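PDB 6GV5: hyperosmolarity resistance protein Emb from Staphylococcus epidermidis, which probably mediates adherence of Staphylococcus epidermidis to surface-immobilized fibronectin, as part of a giant extracellular matrix binding protein. Local coordinates for residues Q6-D11 with T38-V43; G21-Q26 with E59-V64; K51-K56 with T109-T114; K84-Q89 with N119-N124; I91-E96 with I115-D120. All blocks are in the same frame, centred on the assembly; numbering follows the deposited sequence.

Overall arrangement
Helix 40-65 serves contacts 1, 2 and 3, and helix 108-123 serves contacts 3, 4 and 5; contact 3 joins these two helices near the centre of an elongated helical rod. The centres of contacts 1 and 4 are about 42 Å apart. Contacts 2, 4 and 5 are mostly buried, contacts 1 and 3 partly so. Chemistry follows place: contacts 1 and 5 rest on apolar carbon, edged by R40 in the first and by K93 and E117 in the second; contact 2 is mainly a lysine bonded to a backbone carbonyl, contact 3 combines isoleucine packing with a lysine-amide bond, and contact 4 uses a water. Contacts 4 and 5 are successive turns of one antiparallel helix pair.

Contact 1: residues Q6-D11 with T38-V43; sequences QDAKTD and TSRANV
V43 carries its CG1 opposite the backbone N (chi1 171°), a setting that splits its two methyls between A8 and K9 on helix 2-18. CG1 comes up to the backbone of A8, 3.8 Å from A8 O, and lies 4.4 Å from A8 CB. The other branch takes the lysine: V43 CG2 touches K9 CG at 3.9 Å, the two side chains crossing at about a right angle, so that the first part of the K9 chain covers the valine. K9 runs on fully extended, which carries its ammonium group past the apolar patch to the carbonyl oxygens of N35 and Q37, near the end of helix 24-35. The same lysine ties three elements: the fold here is a three-helix arrangement of the GA module family, in which helices 2-18 and 40-65 run the same way and the intervening helix 24-35 runs back the other way. At the outer side, R40 contributes only aliphatic carbon, its CG lying 3.9 Å from A8 CB; R40 bends at chi3, and its side chain also touches K4 and L5. S39 is the N-cap of helix 40-65, with S39 OG accepting from N42 N at 3.1 Å and an N-H...O angle of 156°, a bond that fixes the first turn from which R40 and V43 project. V43 is the buried member and packs further against L5 and A12.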
# COMPACT_ATOMS: atom_id res chain seq x y z
N GLN A 6 -0.16 27.50 -2.29
CA GLN A 6 -1.52 27.04 -2.54
C GLN A 6 -1.59 26.23 -3.83
O GLN A 6 -2.28 25.20 -3.89
CB GLN A 6 -2.47 28.24 -2.61
CG GLN A 6 -3.95 27.87 -2.71
CD GLN A 6 -4.53 27.43 -1.38
OE1 GLN A 6 -3.80 26.99 -0.49
NE2 GLN A 6 -5.85 27.54 -1.25
N ASP A 7 -0.89 26.67 -4.88
CA ASP A 7 -0.92 25.94 -6.15
C ASP A 7 -0.20 24.61 -6.05
O ASP A 7 -0.61 23.62 -6.67
CB ASP A 7 -0.31 26.80 -7.25
CG ASP A 7 -1.19 27.98 -7.64
OD1 ASP A 7 -2.31 28.08 -7.10
OD2 ASP A 7 -0.75 28.80 -8.48
N ALA A 8 0.90 24.55 -5.28
CA ALA A 8 1.62 23.29 -5.13
C ALA A 8 0.78 22.27 -4.37
O ALA A 8 0.80 21.08 -4.69
CB ALA A 8 2.95 23.54 -4.41
N LYS A 9 0.05 22.72 -3.34
CA LYS A 9 -0.83 21.81 -2.62
C LYS A 9 -1.92 21.26 -3.53
O LYS A 9 -2.19 20.05 -3.54
CB LYS A 9 -1.45 22.52 -1.41
CG LYS A 9 -0.45 22.85 -0.32
CD LYS A 9 -1.09 23.61 0.84
CE LYS A 9 -0.08 23.86 1.95
NZ LYS A 9 -0.64 24.68 3.06
N THR A 10 -2.56 22.14 -4.31
CA THR A 10 -3.61 21.70 -5.22
C THR A 10 -3.08 20.65 -6.20
O THR A 10 -3.70 19.61 -6.41
CB THR A 10 -4.18 22.90 -5.97
OG1 THR A 10 -4.82 23.78 -5.04
CG2 THR A 10 -5.18 22.46 -7.02
N ASP A 11 -1.91 20.92 -6.79
CA ASP A 11 -1.32 19.97 -7.73
C ASP A 11 -1.05 18.63 -7.07
O ASP A 11 -1.35 17.58 -7.64
CB ASP A 11 -0.02 20.55 -8.30
CG ASP A 11 0.75 19.53 -9.12
OD1 ASP A 11 0.33 19.25 -10.26
OD2 ASP A 11 1.77 19.01 -8.62
N THR A 38 3.76 23.98 5.22
CA THR A 38 4.00 25.41 5.23
C THR A 38 4.99 25.86 4.17
O THR A 38 5.22 27.07 4.03
CB THR A 38 4.50 25.85 6.61
OG1 THR A 38 5.78 25.25 6.87
CG2 THR A 38 3.52 25.43 7.70
N SER A 39 5.58 24.94 3.42
CA SER A 39 6.52 25.30 2.37
C SER A 39 6.34 24.35 1.19
O SER A 39 5.89 23.21 1.35
CB SER A 39 7.97 25.23 2.85
OG SER A 39 8.36 23.89 3.05
N ARG A 40 6.72 24.83 0.00
CA ARG A 40 6.65 23.99 -1.18
C ARG A 40 7.62 22.82 -1.09
O ARG A 40 7.32 21.71 -1.56
CB ARG A 40 6.94 24.82 -2.43
CG ARG A 40 5.77 25.69 -2.86
CD ARG A 40 6.14 26.54 -4.05
NE ARG A 40 7.06 27.61 -3.67
CZ ARG A 40 7.83 28.27 -4.53
NH1 ARG A 40 7.81 27.97 -5.82
NH2 ARG A 40 8.63 29.23 -4.09
N ALA A 41 8.79 23.03 -0.49
CA ALA A 41 9.72 21.92 -0.30
C ALA A 41 9.08 20.80 0.50
O ALA A 41 9.21 19.62 0.16
CB ALA A 41 11.00 22.42 0.39
N ASN A 42 8.35 21.15 1.57
CA ASN A 42 7.71 20.13 2.39
C ASN A 42 6.56 19.47 1.66
O ASN A 42 6.31 18.27 1.84
CB ASN A 42 7.22 20.75 3.70
CG ASN A 42 8.33 20.95 4.71
OD1 ASN A 42 9.39 20.32 4.62
ND2 ASN A 42 8.10 21.82 5.68
N VAL A 43 5.83 20.23 0.83
CA VAL A 43 4.78 19.63 0.02
C VAL A 43 5.38 18.59 -0.92
O VAL A 43 4.83 17.50 -1.09
CB VAL A 43 4.01 20.71 -0.77
CG1 VAL A 43 3.07 20.06 -1.79
CG2 VAL A 43 3.24 21.61 0.19

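Contact 2: residues G21-Q26 with E59-V64; sequences GLTEPQ and ELKVAV
K61 reaches G21 with its whole outer chain, and the close part of the contact is confined to that meeting. K61 NZ donates to G21 O at 2.9 Å, and the carbons before it follow the same oxygen, K61 CE lying 3.2 Å from G21 O. Extended beyond CG (chi3 165°), the lysine lays its tail along the peptide, and its ammonium arrives above the carbonyl plane of G21, 51° out of it, instead of along a lone pair. T20 O is a second acceptor for the same NZ, so two successive carbonyls of the turn after helix 2-18 share one positive charge, which probably polarises both.

The looser part lies next to it. K61 CE is 4.3 Å from T23 CG2, and L22 O stands 3.8 Å from K61 NZ without a bond. K61 itself remains partly exposed, while G21, L22 and T23 are buried. L22 turns away from helix segment 59-64 to pack on L53 and M57, and its backbone N donates to N54 OD1.

The bonds within the turn are local. T23 N donates to Q26 OE1 at 2.9 Å, nearly straight at 169° and on a lone pair in the carbonyl plane, while Q26 N returns a weak 3.4 Å bond to T23 OG1. With T23 as N-cap, this reciprocal pair is a capping box at the start of helix 24-35.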
# COMPACT_ATOMS: atom_id res chain seq x y z
N GLY A 21 -3.17 2.72 -6.25
CA GLY A 21 -2.70 1.83 -5.21
C GLY A 21 -3.25 2.23 -3.85
O GLY A 21 -3.80 1.40 -3.12
N LEU A 22 -3.11 3.50 -3.50
CA LEU A 22 -3.65 3.99 -2.24
C LEU A 22 -5.15 3.75 -2.14
O LEU A 22 -5.88 3.85 -3.13
CB LEU A 22 -3.38 5.49 -2.11
CG LEU A 22 -1.91 5.93 -2.13
CD1 LEU A 22 -1.83 7.46 -2.09
CD2 LEU A 22 -1.16 5.30 -0.98
N THR A 23 -5.61 3.45 -0.93
CA THR A 23 -7.03 3.39 -0.66
C THR A 23 -7.56 4.80 -0.43
O THR A 23 -6.80 5.74 -0.16
CB THR A 23 -7.32 2.53 0.56
OG1 THR A 23 -6.75 3.15 1.72
CG2 THR A 23 -6.72 1.14 0.37
N GLU A 24 -8.89 4.95 -0.52
CA GLU A 24 -9.48 6.27 -0.31
C GLU A 24 -9.19 6.81 1.08
O GLU A 24 -8.87 8.01 1.19
CB GLU A 24 -10.99 6.21 -0.57
CG GLU A 24 -11.35 5.65 -1.95
N PRO A 25 -9.26 6.03 2.16
CA PRO A 25 -8.81 6.56 3.46
C PRO A 25 -7.37 7.04 3.45
O PRO A 25 -7.06 8.07 4.06
CB PRO A 25 -9.02 5.37 4.41
CG PRO A 25 -10.09 4.58 3.77
CD PRO A 25 -9.88 4.70 2.29
N GLN A 26 -6.47 6.32 2.77
CA GLN A 26 -5.08 6.75 2.71
C GLN A 26 -4.94 8.05 1.94
O GLN A 26 -4.15 8.92 2.32
CB GLN A 26 -4.23 5.66 2.04
CG GLN A 26 -3.92 4.49 2.94
CD GLN A 26 -3.21 3.39 2.18
OE1 GLN A 26 -3.52 3.13 1.01
NE2 GLN A 26 -2.24 2.74 2.83
N GLU A 59 1.80 -2.92 -4.94
CA GLU A 59 2.43 -4.22 -4.72
C GLU A 59 1.62 -5.06 -3.75
O GLU A 59 1.45 -6.28 -3.96
CB GLU A 59 3.84 -4.04 -4.16
CG GLU A 59 4.85 -3.41 -5.09
CD GLU A 59 6.23 -3.39 -4.45
OE1 GLU A 59 6.58 -4.38 -3.77
OE2 GLU A 59 6.95 -2.38 -4.61
N LEU A 60 1.14 -4.46 -2.67
CA LEU A 60 0.35 -5.20 -1.70
C LEU A 60 -0.96 -5.68 -2.31
O LEU A 60 -1.36 -6.84 -2.10
CB LEU A 60 0.09 -4.34 -0.47
CG LEU A 60 -0.76 -5.02 0.61
CD1 LEU A 60 -0.07 -6.20 1.25
CD2 LEU A 60 -1.14 -3.98 1.66
N LYS A 61 -1.64 -4.82 -3.07
CA LYS A 61 -2.91 -5.22 -3.67
C LYS A 61 -2.73 -6.38 -4.64
O LYS A 61 -3.59 -7.26 -4.73
CB LYS A 61 -3.55 -4.02 -4.38
CG LYS A 61 -4.24 -3.06 -3.41
CD LYS A 61 -4.79 -1.82 -4.10
CE LYS A 61 -5.78 -1.08 -3.21
NZ LYS A 61 -6.31 0.16 -3.89
N VAL A 62 -1.62 -6.41 -5.39
CA VAL A 62 -1.35 -7.53 -6.28
C VAL A 62 -1.10 -8.78 -5.47
O VAL A 62 -1.62 -9.86 -5.79
CB VAL A 62 -0.16 -7.21 -7.20
CG1 VAL A 62 0.30 -8.46 -7.96
CG2 VAL A 62 -0.55 -6.11 -8.18
N ALA A 63 -0.30 -8.67 -4.39
CA ALA A 63 0.03 -9.85 -3.60
C ALA A 63 -1.21 -10.47 -2.99
O ALA A 63 -1.33 -11.70 -2.90
CB ALA A 63 1.03 -9.48 -2.50
N VAL A 64 -2.15 -9.63 -2.56
CA VAL A 64 -3.39 -10.13 -1.97
C VAL A 64 -4.33 -10.64 -3.05
O VAL A 64 -4.92 -11.72 -2.92
CB VAL A 64 -4.05 -9.02 -1.13
CG1 VAL A 64 -5.45 -9.42 -0.69
CG2 VAL A 64 -3.18 -8.69 0.07

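Contact 3: residues K51-K56 with T109-T114; sequences KFLNGK and TDINRT
I111 overlaps the base of K56 with its CG2 methyl, which sits 3.8 Å from K56 CB and equally near K56 O. Its other branch goes to a second residue of the same helix: I111 CG1 meets L53 CD1 at 4.1 Å, the two side chains crossing at about a right angle. I111 thus spans one turn of helix 40-65, and M57 and I97 cover it further.

The polar half lies alongside. K56 CG, set beside the backbone N by chi1 (-71°), stands 4.0 Å above one face of the F52 ring, offset toward the rim; the bend at chi2 then turns the rest of the chain toward N112. Beyond it the chain is straight and K56 NZ donates to N112 OD1 at 2.9 Å. The donor sits above the amide plane, 46° out of it, not on a lone pair. E59 adds only a long, weak ion pair.

The short axes approach to 9.8 Å and run nearly parallel, 17° apart. An apolar isoleucine inside and a lysine-amide bond outside are how helix 40-65, which links the GA and FIVAR modules, packs on helix 108-123 of this all-helical bundle.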
# COMPACT_ATOMS: atom_id res chain seq x y z
N LYS A 51 3.80 9.08 -3.34
CA LYS A 51 4.06 8.30 -4.53
C LYS A 51 4.71 6.97 -4.19
O LYS A 51 4.41 5.94 -4.80
CB LYS A 51 4.95 9.09 -5.50
CG LYS A 51 4.20 10.18 -6.24
CD LYS A 51 5.10 10.94 -7.20
CE LYS A 51 4.34 12.07 -7.88
NZ LYS A 51 5.23 12.99 -8.63
N PHE A 52 5.61 6.97 -3.21
CA PHE A 52 6.26 5.72 -2.81
C PHE A 52 5.26 4.80 -2.13
O PHE A 52 5.19 3.60 -2.44
CB PHE A 52 7.45 6.01 -1.90
CG PHE A 52 8.13 4.77 -1.40
CD1 PHE A 52 8.88 3.98 -2.26
CD2 PHE A 52 8.03 4.39 -0.07
CE1 PHE A 52 9.51 2.84 -1.80
CE2 PHE A 52 8.66 3.25 0.39
CZ PHE A 52 9.40 2.48 -0.48
N LEU A 53 4.48 5.35 -1.21
CA LEU A 53 3.43 4.56 -0.56
C LEU A 53 2.46 4.00 -1.59
O LEU A 53 2.02 2.84 -1.47
CB LEU A 53 2.69 5.43 0.46
CG LEU A 53 1.62 4.73 1.28
CD1 LEU A 53 2.23 3.72 2.23
CD2 LEU A 53 0.79 5.76 2.04
N ASN A 54 2.13 4.78 -2.61
CA ASN A 54 1.23 4.29 -3.65
C ASN A 54 1.81 3.07 -4.35
O ASN A 54 1.09 2.10 -4.61
CB ASN A 54 0.93 5.39 -4.66
CG ASN A 54 -0.00 4.93 -5.74
OD1 ASN A 54 -1.14 4.56 -5.48
ND2 ASN A 54 0.48 4.92 -6.98
N GLY A 55 3.11 3.09 -4.66
CA GLY A 55 3.71 1.93 -5.30
C GLY A 55 3.69 0.71 -4.41
O GLY A 55 3.47 -0.42 -4.89
N LYS A 56 3.90 0.90 -3.11
CA LYS A 56 3.89 -0.23 -2.19
C LYS A 56 2.48 -0.78 -2.05
O LYS A 56 2.29 -2.01 -1.95
CB LYS A 56 4.44 0.18 -0.84
CG LYS A 56 5.94 0.45 -0.85
CD LYS A 56 6.72 -0.82 -1.14
CE LYS A 56 8.22 -0.58 -1.17
NZ LYS A 56 8.96 -1.82 -1.57
N THR A 109 6.99 1.29 5.52
CA THR A 109 7.71 0.17 6.11
C THR A 109 6.74 -0.89 6.62
O THR A 109 7.00 -2.09 6.48
CB THR A 109 8.62 0.65 7.24
OG1 THR A 109 7.88 1.48 8.15
CG2 THR A 109 9.78 1.43 6.66
N ASP A 110 5.63 -0.47 7.23
CA ASP A 110 4.61 -1.43 7.66
C ASP A 110 4.04 -2.17 6.46
O ASP A 110 3.82 -3.39 6.52
CB ASP A 110 3.48 -0.71 8.40
CG ASP A 110 3.92 -0.15 9.75
OD1 ASP A 110 4.81 -0.75 10.39
OD2 ASP A 110 3.37 0.89 10.16
N ILE A 111 3.76 -1.45 5.37
CA ILE A 111 3.27 -2.09 4.15
C ILE A 111 4.31 -3.05 3.60
O ILE A 111 4.00 -4.19 3.23
CB ILE A 111 2.89 -1.02 3.10
CG1 ILE A 111 1.81 -0.09 3.65
CG2 ILE A 111 2.46 -1.68 1.80
CD1 ILE A 111 0.55 -0.78 4.05
N ASN A 112 5.56 -2.61 3.54
CA ASN A 112 6.59 -3.47 2.97
C ASN A 112 6.74 -4.74 3.79
O ASN A 112 6.92 -5.83 3.24
CB ASN A 112 7.92 -2.72 2.89
CG ASN A 112 8.91 -3.41 1.98
OD1 ASN A 112 8.67 -3.56 0.78
ND2 ASN A 112 10.03 -3.85 2.54
N ARG A 113 6.64 -4.63 5.12
CA ARG A 113 6.72 -5.82 5.96
C ARG A 113 5.61 -6.80 5.63
O ARG A 113 5.84 -8.01 5.51
CB ARG A 113 6.67 -5.44 7.44
CG ARG A 113 6.86 -6.61 8.37
CD ARG A 113 7.00 -6.17 9.82
NE ARG A 113 8.17 -5.32 10.04
CZ ARG A 113 9.42 -5.78 10.15
NH1 ARG A 113 9.67 -7.08 10.06
NH2 ARG A 113 10.42 -4.93 10.35
N THR A 114 4.39 -6.29 5.46
CA THR A 114 3.27 -7.16 5.12
C THR A 114 3.47 -7.82 3.76
O THR A 114 3.20 -9.01 3.59
CB THR A 114 1.96 -6.38 5.15
OG1 THR A 114 1.81 -5.74 6.42
CG2 THR A 114 0.79 -7.32 4.92

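Contact 4: residues K84-Q89 with N119-N124; sequences KEAYEQ and NDAEQN
Helix segments 84-89 and 119-123 run antiparallel, their axes 151° apart and only 8.6 Å from each other at closest approach. The short spacing is consistent with the alanine at the crossing: A121 CB presses on the backbone of Y87, 3.6 Å from Y87 CA, and also meets A86 O at 3.9 Å. The same methyl lies at the edge of the Y87 ring, near its plane, 4.0 Å from Y87 CD1. A86 adds a lighter touch, with its CB 4.5 Å from A121 CB.

Y87 and E122 then travel side by side, pointing the same way. Both have CG opposite the backbone N (chi1 -175° for Y87), which sends ring and carboxylate off the same side of the helix pair, across the axes and toward helix 67-73. Y87 CE1 rests on E122 CB at 3.9 Å, while the planes of ring and carboxylate are turned almost perpendicular.

This close antiparallel pairing joins helices 81-99 and 108-123 of the FIVAR domain into one hairpin, and helix 67-73 packs on the side from which these two side chains project: A67 and V70 touch the Y87 side chain, and V70 also touches E122.

A water links the two polar ends. Y87 OH donates to it at 2.7 Å, the water lying in the ring plane, and it in turn donates to E122 OE1 at 3.0 Å. The carboxylate has stronger partners on its other oxygen: E122 OE2 forms a salt bridge with K66 NZ and accepts a hydrogen bond from H126 NE2.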
# COMPACT_ATOMS: atom_id res chain seq x y z
N LYS A 84 0.36 -23.67 4.76
CA LYS A 84 -0.92 -23.11 4.33
C LYS A 84 -1.42 -22.07 5.31
O LYS A 84 -1.94 -21.02 4.90
CB LYS A 84 -1.94 -24.24 4.15
CG LYS A 84 -1.55 -25.23 3.08
CD LYS A 84 -2.52 -26.38 3.00
CE LYS A 84 -3.80 -25.96 2.33
NZ LYS A 84 -4.75 -27.12 2.25
N GLU A 85 -1.29 -22.34 6.61
CA GLU A 85 -1.71 -21.39 7.62
C GLU A 85 -0.89 -20.11 7.56
O GLU A 85 -1.44 -19.02 7.72
CB GLU A 85 -1.63 -22.04 9.01
CG GLU A 85 -2.56 -23.22 9.23
CD GLU A 85 -4.03 -22.84 9.32
OE1 GLU A 85 -4.36 -21.85 10.01
OE2 GLU A 85 -4.86 -23.52 8.69
N ALA A 86 0.43 -20.23 7.35
CA ALA A 86 1.26 -19.03 7.25
C ALA A 86 0.82 -18.15 6.09
O ALA A 86 0.80 -16.92 6.21
CB ALA A 86 2.72 -19.44 7.10
N TYR A 87 0.45 -18.76 4.98
CA TYR A 87 0.01 -17.98 3.83
C TYR A 87 -1.31 -17.29 4.13
O TYR A 87 -1.48 -16.09 3.86
CB TYR A 87 -0.11 -18.88 2.61
CG TYR A 87 -0.43 -18.13 1.34
CD1 TYR A 87 0.46 -17.21 0.81
CD2 TYR A 87 -1.64 -18.33 0.69
CE1 TYR A 87 0.16 -16.53 -0.36
CE2 TYR A 87 -1.93 -17.68 -0.48
CZ TYR A 87 -1.05 -16.77 -0.99
OH TYR A 87 -1.37 -16.10 -2.16
N GLU A 88 -2.28 -18.01 4.70
CA GLU A 88 -3.57 -17.40 4.97
C GLU A 88 -3.46 -16.29 6.00
O GLU A 88 -4.17 -15.28 5.92
CB GLU A 88 -4.59 -18.45 5.41
CG GLU A 88 -4.84 -19.53 4.40
CD GLU A 88 -5.29 -19.00 3.04
OE1 GLU A 88 -5.73 -17.84 2.96
OE2 GLU A 88 -5.20 -19.80 2.07
N GLN A 89 -2.59 -16.46 7.01
CA GLN A 89 -2.36 -15.41 7.99
C GLN A 89 -1.81 -14.16 7.32
O GLN A 89 -2.26 -13.03 7.59
CB GLN A 89 -1.38 -15.89 9.06
CG GLN A 89 -1.90 -16.95 10.01
CD GLN A 89 -0.80 -17.54 10.89
OE1 GLN A 89 0.35 -17.09 10.86
NE2 GLN A 89 -1.15 -18.55 11.67
N ASN A 119 4.96 -12.61 0.51
CA ASN A 119 5.88 -13.17 -0.47
C ASN A 119 6.67 -14.34 0.10
O ASN A 119 6.89 -15.34 -0.58
CB ASN A 119 6.82 -12.08 -0.98
CG ASN A 119 6.11 -11.06 -1.85
OD1 ASN A 119 5.00 -11.29 -2.32
ND2 ASN A 119 6.76 -9.92 -2.07
N ASP A 120 7.12 -14.23 1.36
CA ASP A 120 7.83 -15.34 1.99
C ASP A 120 6.94 -16.57 2.08
O ASP A 120 7.36 -17.69 1.76
CB ASP A 120 8.32 -14.94 3.38
CG ASP A 120 9.49 -13.96 3.34
OD1 ASP A 120 10.02 -13.70 2.24
OD2 ASP A 120 9.87 -13.46 4.42
N ALA A 121 5.69 -16.37 2.52
CA ALA A 121 4.78 -17.51 2.63
C ALA A 121 4.45 -18.09 1.26
O ALA A 121 4.32 -19.31 1.11
CB ALA A 121 3.51 -17.09 3.36
N GLU A 122 4.27 -17.23 0.25
CA GLU A 122 3.98 -17.73 -1.08
C GLU A 122 5.14 -18.56 -1.61
O GLU A 122 4.93 -19.61 -2.23
CB GLU A 122 3.69 -16.56 -2.02
CG GLU A 122 3.28 -16.99 -3.42
CD GLU A 122 3.19 -15.83 -4.38
OE1 GLU A 122 2.84 -14.71 -3.95
OE2 GLU A 122 3.47 -16.05 -5.58
N GLN A 123 6.37 -18.12 -1.35
CA GLN A 123 7.54 -18.83 -1.85
C GLN A 123 7.58 -20.26 -1.33
O GLN A 123 7.96 -21.19 -2.06
CB GLN A 123 8.81 -18.07 -1.44
CG GLN A 123 10.10 -18.67 -1.95
CD GLN A 123 11.32 -17.88 -1.50
OE1 GLN A 123 11.40 -17.45 -0.35
NE2 GLN A 123 12.27 -17.68 -2.40
N ASN A 124 7.18 -20.47 -0.08
CA ASN A 124 7.21 -21.80 0.49
C ASN A 124 6.13 -22.70 -0.08
O ASN A 124 6.12 -23.89 0.23
CB ASN A 124 7.07 -21.72 2.01
CG ASN A 124 8.32 -21.20 2.68
OD1 ASN A 124 9.43 -21.39 2.17
ND2 ASN A 124 8.16 -20.53 3.81
O HOH W 1 0.19 -14.01 -2.78

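Contact 5: residues I91-E96 with I115-D120; sequences IAKGQE and IQEIND
The carboxylate of E117 is the flat group at this interface, and K93 meets it through carbon at one oxygen: K93 CD lies 3.4 Å from E117 OE1, with CE a little farther off. A second flat pair sits along helix 108-123, where Q116 NE2 donates to D120 OD1 at 2.9 Å. There the acceptor lies close to the amide plane of Q116, while the donor stands above the carboxylate plane of D120, 44° out of it.

Away from these groups the contact is apolar. I118 sends CG2 to I91 CD1 at 3.8 Å, the two isoleucines crossing at about a right angle. Its other branch points at G94, I118 CD1 lying 4.4 Å from G94 CA, so the methyl end comes up to bare backbone. The axes are 9.2 Å apart and antiparallel at 150°, and A63 of helix 40-65 covers I118 from a third helix.

K93 bends at chi4 (-69°), leaving its NZ 5.0 Å from E117 OE1. At that distance the charges make no salt bridge, and at most a long-range attraction probably remains at this exposed margin; the buried I91 and I118 provide the larger share of the surface buried between the segments, so the contact is chiefly apolar packing.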
# COMPACT_ATOMS: atom_id res chain seq x y z
N ILE A 91 -1.99 -13.27 4.08
CA ILE A 91 -2.99 -12.68 3.19
C ILE A 91 -4.03 -11.90 4.00
O ILE A 91 -4.42 -10.79 3.63
CB ILE A 91 -3.66 -13.77 2.34
CG1 ILE A 91 -2.70 -14.29 1.26
CG2 ILE A 91 -4.97 -13.28 1.71
CD1 ILE A 91 -2.30 -13.27 0.21
N ALA A 92 -4.46 -12.46 5.13
CA ALA A 92 -5.44 -11.77 5.97
C ALA A 92 -4.90 -10.44 6.48
O ALA A 92 -5.65 -9.46 6.56
CB ALA A 92 -5.83 -12.69 7.14
N LYS A 93 -3.62 -10.39 6.85
CA LYS A 93 -3.04 -9.12 7.28
C LYS A 93 -3.06 -8.10 6.14
O LYS A 93 -3.37 -6.92 6.35
CB LYS A 93 -1.61 -9.33 7.77
CG LYS A 93 -1.48 -10.10 9.08
CD LYS A 93 -0.01 -10.26 9.46
CE LYS A 93 0.16 -11.09 10.73
NZ LYS A 93 -0.33 -10.37 11.94
N GLY A 94 -2.74 -8.54 4.93
CA GLY A 94 -2.83 -7.63 3.80
C GLY A 94 -4.24 -7.14 3.55
O GLY A 94 -4.44 -5.96 3.24
N GLN A 95 -5.23 -8.03 3.67
CA GLN A 95 -6.62 -7.63 3.48
C GLN A 95 -7.04 -6.62 4.53
O GLN A 95 -7.79 -5.68 4.24
CB GLN A 95 -7.52 -8.87 3.55
CG GLN A 95 -7.39 -9.77 2.36
CD GLN A 95 -8.08 -11.10 2.58
OE1 GLN A 95 -8.39 -11.46 3.71
NE2 GLN A 95 -8.32 -11.82 1.49
N GLU A 96 -6.58 -6.80 5.77
CA GLU A 96 -6.88 -5.85 6.83
C GLU A 96 -6.43 -4.44 6.46
O GLU A 96 -7.15 -3.46 6.69
CB GLU A 96 -6.22 -6.30 8.13
CG GLU A 96 -6.59 -5.47 9.36
CD GLU A 96 -7.99 -5.78 9.88
OE1 GLU A 96 -8.57 -6.80 9.44
OE2 GLU A 96 -8.49 -5.01 10.72
N ILE A 115 3.94 -7.05 2.77
CA ILE A 115 4.24 -7.61 1.46
C ILE A 115 5.25 -8.73 1.59
O ILE A 115 5.11 -9.81 1.00
CB ILE A 115 4.75 -6.51 0.50
CG1 ILE A 115 3.67 -5.47 0.21
CG2 ILE A 115 5.23 -7.14 -0.80
CD1 ILE A 115 4.24 -4.17 -0.35
N GLN A 116 6.31 -8.49 2.38
CA GLN A 116 7.36 -9.49 2.51
C GLN A 116 6.85 -10.75 3.19
O GLN A 116 7.25 -11.86 2.82
CB GLN A 116 8.55 -8.90 3.27
CG GLN A 116 9.82 -9.73 3.14
CD GLN A 116 10.31 -9.83 1.69
OE1 GLN A 116 10.69 -8.83 1.09
NE2 GLN A 116 10.27 -11.04 1.14
N GLU A 117 5.96 -10.61 4.18
CA GLU A 117 5.37 -11.77 4.83
C GLU A 117 4.55 -12.60 3.84
O GLU A 117 4.63 -13.84 3.84
CB GLU A 117 4.49 -11.35 6.01
CG GLU A 117 5.27 -10.78 7.19
CD GLU A 117 4.38 -10.43 8.38
OE1 GLU A 117 3.20 -10.84 8.39
OE2 GLU A 117 4.88 -9.75 9.30
N ILE A 118 3.76 -11.94 3.00
CA ILE A 118 3.01 -12.66 1.98
C ILE A 118 3.96 -13.35 1.00
O ILE A 118 3.79 -14.53 0.67
CB ILE A 118 2.05 -11.71 1.25
CG1 ILE A 118 0.96 -11.21 2.20
CG2 ILE A 118 1.43 -12.40 0.03
CD1 ILE A 118 0.16 -10.03 1.65
N ASN A 119 4.96 -12.61 0.51
CA ASN A 119 5.88 -13.17 -0.47
C ASN A 119 6.67 -14.34 0.10
O ASN A 119 6.89 -15.34 -0.58
CB ASN A 119 6.82 -12.08 -0.98
CG ASN A 119 6.11 -11.06 -1.85
OD1 ASN A 119 5.00 -11.29 -2.32
ND2 ASN A 119 6.76 -9.92 -2.07
N ASP A 120 7.12 -14.23 1.36
CA ASP A 120 7.83 -15.34 1.99
C ASP A 120 6.94 -16.57 2.08
O ASP A 120 7.36 -17.69 1.76
CB ASP A 120 8.32 -14.94 3.38
CG ASP A 120 9.49 -13.96 3.34
OD1 ASP A 120 10.02 -13.70 2.24
OD2 ASP A 120 9.87 -13.46 4.42